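PDB 3HR6: putative surface-anchored fimbrial subunit from Corynebacterium diphtheriae, which forms the shaft of a surface-anchored pilus as its major subunit, a rod of tandem Ig-like modules stabilised by isopeptide and disulfide bonds, and binds calcium. Local coordinates for residues P345-D349 against G350-F354; G366-L369 against G370-Q373. All blocks are in the same frame, centred on the assembly; numbering follows the deposited sequence.

Interaction 1 of 2, residues P345-D349 against G350-F354; sequences PISLD and GKQEF
L348 and K351 pair antiparallel as a hydrogen-bonded couple across a type I' beta turn, with D349 and G350 at its corners. Two reciprocal backbone bonds make this bridge: L348 N to K351 O at 2.8 Å and K351 N to L348 O at 3.0 Å. A type I' turn needs positive phi at both corners. G350 (phi 71°) adopts this readily because it lacks a side chain, and D349 (phi 47°) is among the non-glycine residues that tolerate it comparatively well.

Just beyond the pair, S347 meets Q352. The serine OG stands opposite its own backbone N (chi1 -179°), and in the conformer modelled here the glutamine chain, bent at its second torsion, folds back to meet it. In that position NE2 of Q352 donates to OG of S347 over 2.8 Å, with the hydroxyl lying in the amide plane; the glutamine has a second position, so this link is probably not permanent. Serine suits the place because its small hydroxyl can accept from NE2 while also bonding a water that accepts from G350 N. Another water donates to both I346 O and Q352 O. On L348, the side chain crosses that of F354 at about a right angle, CD1 of the leucine lying 3.9 Å from CZ of the ring.

The turn lies in the loop between strands 327-333 and 354-355, just before the latter. I346 and F354 bond through their backbones to L330 and F328 of strand 327-333, while L348 and F354 both rest on L364 of strand 361-375. In addition, S347 N bonds to OE1 of the calcium ligand Q158, and D349 pairs through its backbone with V163, joining the turn to the calcium-binding loop.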
ATOM      1  N   PRO A 345     -19.884 -28.361   0.239  1.00 13.34           N
ATOM      2  CA  PRO A 345     -20.651 -27.157   0.015  1.00 13.29           C
ATOM      3  C   PRO A 345     -19.775 -25.951   0.298  1.00 13.12           C
ATOM      4  O   PRO A 345     -18.890 -26.003   1.192  1.00 13.19           O
ATOM      5  CB  PRO A 345     -21.768 -27.251   1.046  1.00 13.62           C
ATOM      6  CG  PRO A 345     -21.824 -28.686   1.403  1.00 15.67           C
ATOM      7  CD  PRO A 345     -20.439 -29.154   1.349  1.00 14.11           C
ATOM      8  N   ILE A 346     -19.989 -24.912  -0.476  1.00 12.04           N
ATOM      9  CA  ILE A 346     -19.239 -23.682  -0.314  1.00 12.58           C
ATOM     10  C   ILE A 346     -19.908 -22.847   0.733  1.00 12.86           C
ATOM     11  O   ILE A 346     -21.134 -22.663   0.713  1.00 12.87           O
ATOM     12  CB  ILE A 346     -19.082 -22.965  -1.684  1.00 12.58           C
ATOM     13  CG1 ILE A 346     -18.179 -23.826  -2.554  1.00 12.54           C
ATOM     14  CG2 ILE A 346     -18.569 -21.526  -1.505  1.00 12.28           C
ATOM     15  CD1 ILE A 346     -18.159 -23.454  -4.034  1.00 12.53           C
ATOM     16  N   SER A 347     -19.104 -22.336   1.668  1.00 12.02           N
ATOM     17  CA  SER A 347     -19.601 -21.488   2.746  1.00 13.17           C
ATOM     18  C   SER A 347     -19.407 -20.013   2.403  1.00 13.13           C
ATOM     19  O   SER A 347     -18.342 -19.608   1.941  1.00 13.40           O
ATOM     20  CB  SER A 347     -18.870 -21.854   4.055  1.00 14.01           C
ATOM     21  OG  SER A 347     -19.331 -21.091   5.119  1.00 19.24           O
ATOM     22  N   LEU A 348     -20.444 -19.216   2.615  1.00 11.83           N
ATOM     23  CA  LEU A 348     -20.377 -17.763   2.396  1.00 11.73           C
ATOM     24  C   LEU A 348     -20.955 -17.080   3.622  1.00 12.41           C
ATOM     25  O   LEU A 348     -22.123 -17.266   3.965  1.00 12.29           O
ATOM     26  CB  LEU A 348     -21.188 -17.274   1.169  1.00 12.17           C
ATOM     27  CG  LEU A 348     -20.839 -17.964  -0.127  1.00 10.94           C
ATOM     28  CD1 LEU A 348     -21.819 -17.660  -1.294  1.00  9.85           C
ATOM     29  CD2 LEU A 348     -19.367 -17.598  -0.555  1.00 11.29           C
ATOM     30  N   ASP A 349     -20.126 -16.259   4.250  1.00 13.06           N
ATOM     31  CA  ASP A 349     -20.449 -15.607   5.504  1.00 14.19           C
ATOM     32  C   ASP A 349     -21.054 -16.579   6.529  1.00 14.34           C
ATOM     33  O   ASP A 349     -22.052 -16.269   7.158  1.00 14.91           O
ATOM     34  CB  ASP A 349     -21.389 -14.425   5.216  1.00 14.99           C
ATOM     35  CG  ASP A 349     -21.263 -13.325   6.228  1.00 16.74           C
ATOM     36  OD1 ASP A 349     -20.410 -13.390   7.107  1.00 16.05           O
ATOM     37  OD2 ASP A 349     -22.055 -12.376   6.164  1.00 18.71           O
ATOM     38  N   GLY A 350     -20.418 -17.758   6.678  1.00 14.97           N
ATOM     39  CA  GLY A 350     -20.853 -18.782   7.616  1.00 15.86           C
ATOM     40  C   GLY A 350     -22.138 -19.513   7.261  1.00 15.55           C
ATOM     41  O   GLY A 350     -22.696 -20.235   8.116  1.00 16.15           O
ATOM     42  N   LYS A 351     -22.634 -19.352   6.023  1.00 15.03           N
ATOM     43  CA  LYS A 351     -23.808 -20.110   5.620  1.00 15.73           C
ATOM     44  C   LYS A 351     -23.374 -21.079   4.565  1.00 15.41           C
ATOM     45  O   LYS A 351     -22.602 -20.708   3.710  1.00 15.09           O
ATOM     46  CB  LYS A 351     -24.888 -19.175   5.044  1.00 15.20           C
ATOM     47  CG  LYS A 351     -25.340 -18.091   5.975  1.00 18.62           C
ATOM     48  CD  LYS A 351     -26.014 -18.658   7.206  1.00 22.77           C
ATOM     49  CE  LYS A 351     -26.758 -17.580   7.962  1.00 25.18           C
ATOM     50  NZ  LYS A 351     -27.703 -18.190   8.902  1.00 28.31           N
ATOM     51  N   GLN A 352     -23.900 -22.306   4.607  1.00 15.33           N
ATOM     52  CA  GLN A 352     -23.547 -23.373   3.704  0.50 15.76           C
ATOM     53  C   GLN A 352     -24.737 -23.862   2.868  1.00 15.91           C
ATOM     54  O   GLN A 352     -24.599 -24.817   2.087  1.00 15.89           O
ATOM     55  CB  GLN A 352     -22.981 -24.522   4.547  0.50 16.34           C
ATOM     56  CG  GLN A 352     -21.657 -24.197   5.258  0.50 17.96           C
ATOM     57  CD  GLN A 352     -21.809 -23.500   6.614  0.50 19.67           C
ATOM     58  OE1 GLN A 352     -22.613 -23.902   7.469  0.50 19.47           O
ATOM     59  NE2 GLN A 352     -21.004 -22.474   6.828  0.50 17.53           N
ATOM     60  N   GLU A 353     -25.891 -23.243   3.069  1.00 14.83           N
ATOM     61  CA  GLU A 353     -27.058 -23.479   2.207  1.00 14.51           C
ATOM     62  C   GLU A 353     -27.851 -22.193   2.081  1.00 14.10           C
ATOM     63  O   GLU A 353     -27.684 -21.259   2.860  1.00 14.31           O
ATOM     64  CB  GLU A 353     -27.939 -24.629   2.721  1.00 14.71           C
ATOM     65  CG  GLU A 353     -28.686 -24.266   3.958  1.00 14.35           C
ATOM     66  CD  GLU A 353     -29.558 -25.372   4.518  1.00 15.41           C
ATOM     67  OE1 GLU A 353     -29.297 -26.558   4.262  1.00 16.09           O
ATOM     68  OE2 GLU A 353     -30.507 -25.031   5.262  1.00 16.29           O
ATOM     69  N   PHE A 354     -28.667 -22.127   1.053  1.00 13.28           N
ATOM     70  CA  PHE A 354     -29.332 -20.907   0.676  1.00 13.26           C
ATOM     71  C   PHE A 354     -30.776 -21.233   0.327  1.00 12.66           C
ATOM     72  O   PHE A 354     -31.032 -22.088  -0.535  1.00 13.05           O
ATOM     73  CB  PHE A 354     -28.571 -20.262  -0.479  1.00 13.63           C
ATOM     74  CG  PHE A 354     -27.142 -20.094  -0.167  1.00 13.04           C
ATOM     75  CD1 PHE A 354     -26.723 -18.984   0.580  1.00 13.32           C
ATOM     76  CD2 PHE A 354     -26.230 -21.093  -0.476  1.00 14.04           C
ATOM     77  CE1 PHE A 354     -25.373 -18.878   0.947  1.00 13.31           C
ATOM     78  CE2 PHE A 354     -24.905 -20.978  -0.094  1.00 13.07           C
ATOM     79  CZ  PHE A 354     -24.492 -19.855   0.609  1.00 13.82           C
TER
HETATM   80  O   HOH W   1     -23.235 -24.143  -0.215  1.00 13.33           O
HETATM   81  O   HOH W   2     -18.023 -18.797   5.777  1.00 18.03           O

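Interaction 2 of 2, residues G366-L369 against G370-Q373; sequences GIHL and GTLQ
G370 and T371 both meet the imidazole of H368, two and three residues earlier on the continuous strand 361-375. The short axes of 366-369 and 370-373 differ by 52° in direction, so the strand bends strongly here. G370 comes first: its backbone is almost fully extended, a conformation more accessible to glycine than to residues with a CB. Its carbonyl O lies 3.1 Å from H368 NE2 and receives a weak hydrogen bond, with an N-H...O angle of only 126°.

T371 follows, placing OG1 at the edge of the histidine ring and in its plane. OG1 and H368 NE2 are 3.1 Å apart and hydrogen-bonded, though either could be the donor. With CG opposite the backbone N (chi1 169°), the histidine side chain swings forward along the strand, carrying NE2 to both oxygens. Threonine suits the place because its hydroxyl can serve the ring and also S304 OG on the neighbouring strand 302-315.

The other ring nitrogen, H368 ND1, bonds to F161 N, and the imidazole also stacks on the F161 ring, beside calcium ligand G160. Both nitrogens of this buried ring are thus engaged, which fixes its rotation. Since ND1 meets a backbone N-H, it most likely acts as the acceptor, and a neutral ring protonated on NE2 is then probable. A single proton there would lie between the two oxygens and could be shared by them, which fits the bent, weak bond to G370 O; the direction of the bond with T371 OG1 stays open.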
ATOM      1  N   GLY A 366     -20.409 -12.495  -1.969  1.00 11.57           N
ATOM      2  CA  GLY A 366     -19.088 -12.569  -1.395  1.00 11.73           C
ATOM      3  C   GLY A 366     -18.206 -13.736  -1.736  1.00 11.70           C
ATOM      4  O   GLY A 366     -17.316 -14.161  -0.946  1.00 12.23           O
ATOM      5  N   ILE A 367     -18.396 -14.235  -2.947  1.00 10.85           N
ATOM      6  CA  ILE A 367     -17.630 -15.291  -3.501  1.00 11.93           C
ATOM      7  C   ILE A 367     -16.316 -14.698  -4.016  1.00 11.03           C
ATOM      8  O   ILE A 367     -16.319 -13.938  -4.992  1.00 12.24           O
ATOM      9  CB  ILE A 367     -18.353 -16.008  -4.664  1.00 10.85           C
ATOM     10  CG1 ILE A 367     -19.725 -16.569  -4.221  1.00 12.81           C
ATOM     11  CG2 ILE A 367     -17.484 -17.107  -5.158  1.00 10.81           C
ATOM     12  CD1 ILE A 367     -20.699 -16.879  -5.372  1.00 13.14           C
ATOM     13  N   HIS A 368     -15.206 -15.070  -3.385  1.00 11.59           N
ATOM     14  CA  HIS A 368     -13.889 -14.628  -3.855  1.00 12.00           C
ATOM     15  C   HIS A 368     -13.494 -15.504  -5.022  1.00 12.17           C
ATOM     16  O   HIS A 368     -13.340 -16.721  -4.903  1.00 13.54           O
ATOM     17  CB  HIS A 368     -12.861 -14.712  -2.726  1.00 11.11           C
ATOM     18  CG  HIS A 368     -11.451 -14.540  -3.195  1.00 10.63           C
ATOM     19  ND1 HIS A 368     -10.392 -15.338  -2.770  1.00 10.67           N
ATOM     20  CD2 HIS A 368     -10.917 -13.660  -4.079  1.00 12.59           C
ATOM     21  CE1 HIS A 368      -9.281 -14.930  -3.343  1.00 12.16           C
ATOM     22  NE2 HIS A 368      -9.577 -13.944  -4.182  1.00 11.82           N
ATOM     23  N   LEU A 369     -13.321 -14.902  -6.186  1.00 11.88           N
ATOM     24  CA  LEU A 369     -13.034 -15.631  -7.398  1.00 11.53           C
ATOM     25  C   LEU A 369     -11.558 -15.809  -7.707  1.00 12.07           C
ATOM     26  O   LEU A 369     -11.142 -16.828  -8.213  1.00 13.32           O
ATOM     27  CB  LEU A 369     -13.702 -14.898  -8.553  1.00 11.84           C
ATOM     28  CG  LEU A 369     -15.201 -14.828  -8.472  1.00 12.97           C
ATOM     29  CD1 LEU A 369     -15.682 -13.904  -9.567  1.00 11.89           C
ATOM     30  CD2 LEU A 369     -15.829 -16.198  -8.686  1.00 13.82           C
ATOM     31  N   GLY A 370     -10.768 -14.793  -7.363  1.00 11.65           N
ATOM     32  CA  GLY A 370      -9.352 -14.806  -7.680  1.00 12.28           C
ATOM     33  C   GLY A 370      -8.717 -13.469  -7.393  1.00 11.62           C
ATOM     34  O   GLY A 370      -9.406 -12.560  -6.932  1.00 12.16           O
ATOM     35  N   THR A 371      -7.424 -13.360  -7.703  1.00 11.92           N
ATOM     36  CA  THR A 371      -6.623 -12.202  -7.308  1.00 11.32           C
ATOM     37  C   THR A 371      -5.642 -11.806  -8.409  1.00 10.57           C
ATOM     38  O   THR A 371      -4.996 -12.637  -9.050  1.00 12.69           O
ATOM     39  CB  THR A 371      -5.857 -12.481  -6.018  1.00 11.83           C
ATOM     40  OG1 THR A 371      -6.801 -12.807  -5.011  1.00 12.30           O
ATOM     41  CG2 THR A 371      -5.081 -11.235  -5.592  1.00 11.72           C
ATOM     42  N   LEU A 372      -5.556 -10.502  -8.618  1.00 11.34           N
ATOM     43  CA  LEU A 372      -4.607  -9.858  -9.536  1.00 10.95           C
ATOM     44  C   LEU A 372      -3.534  -9.235  -8.640  1.00 13.05           C
ATOM     45  O   LEU A 372      -3.831  -8.461  -7.713  1.00 13.30           O
ATOM     46  CB  LEU A 372      -5.310  -8.766 -10.337  1.00 11.16           C
ATOM     47  CG  LEU A 372      -4.445  -8.025 -11.337  1.00 13.39           C
ATOM     48  CD1 LEU A 372      -4.047  -8.952 -12.516  1.00 13.79           C
ATOM     49  CD2 LEU A 372      -5.158  -6.757 -11.875  1.00 12.66           C
ATOM     50  N   GLN A 373      -2.306  -9.674  -8.858  1.00 13.53           N
ATOM     51  CA  GLN A 373      -1.160  -9.199  -8.105  0.50 14.03           C
ATOM     52  C   GLN A 373       0.104  -9.348  -8.943  1.00 14.37           C
ATOM     53  O   GLN A 373       0.124 -10.070  -9.953  1.00 14.01           O
ATOM     54  CB  GLN A 373      -1.026 -10.005  -6.815  0.50 14.28           C
ATOM     55  CG  GLN A 373      -0.949 -11.502  -7.059  0.50 14.45           C
ATOM     56  CD  GLN A 373      -1.265 -12.316  -5.834  0.50 15.40           C
ATOM     57  OE1 GLN A 373      -0.958 -11.920  -4.712  0.50 15.82           O
ATOM     58  NE2 GLN A 373      -1.846 -13.493  -6.047  0.50 14.66           N
TER

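Interactions 1 and 2 follow one another along the chain, their centres about 17 Å apart, yet they touch: L348 CD1 of 345-354 packs 3.8 Å from I367 CG1 of 366-373. Together they border the calcium-binding loop. The S347 side chain of interaction 1 lies about 10 Å from the calcium ion, and the H368 side chain of interaction 2 about 7 Å from it. S162 and V163 also bridge both sites. Neither contact supplies a calcium ligand; both probably act as second-shell support, consistent with the contact of S347 with ligand Q158 and of H368 with the G160 region, and would tie the metal loop to the C-terminal part of the rod.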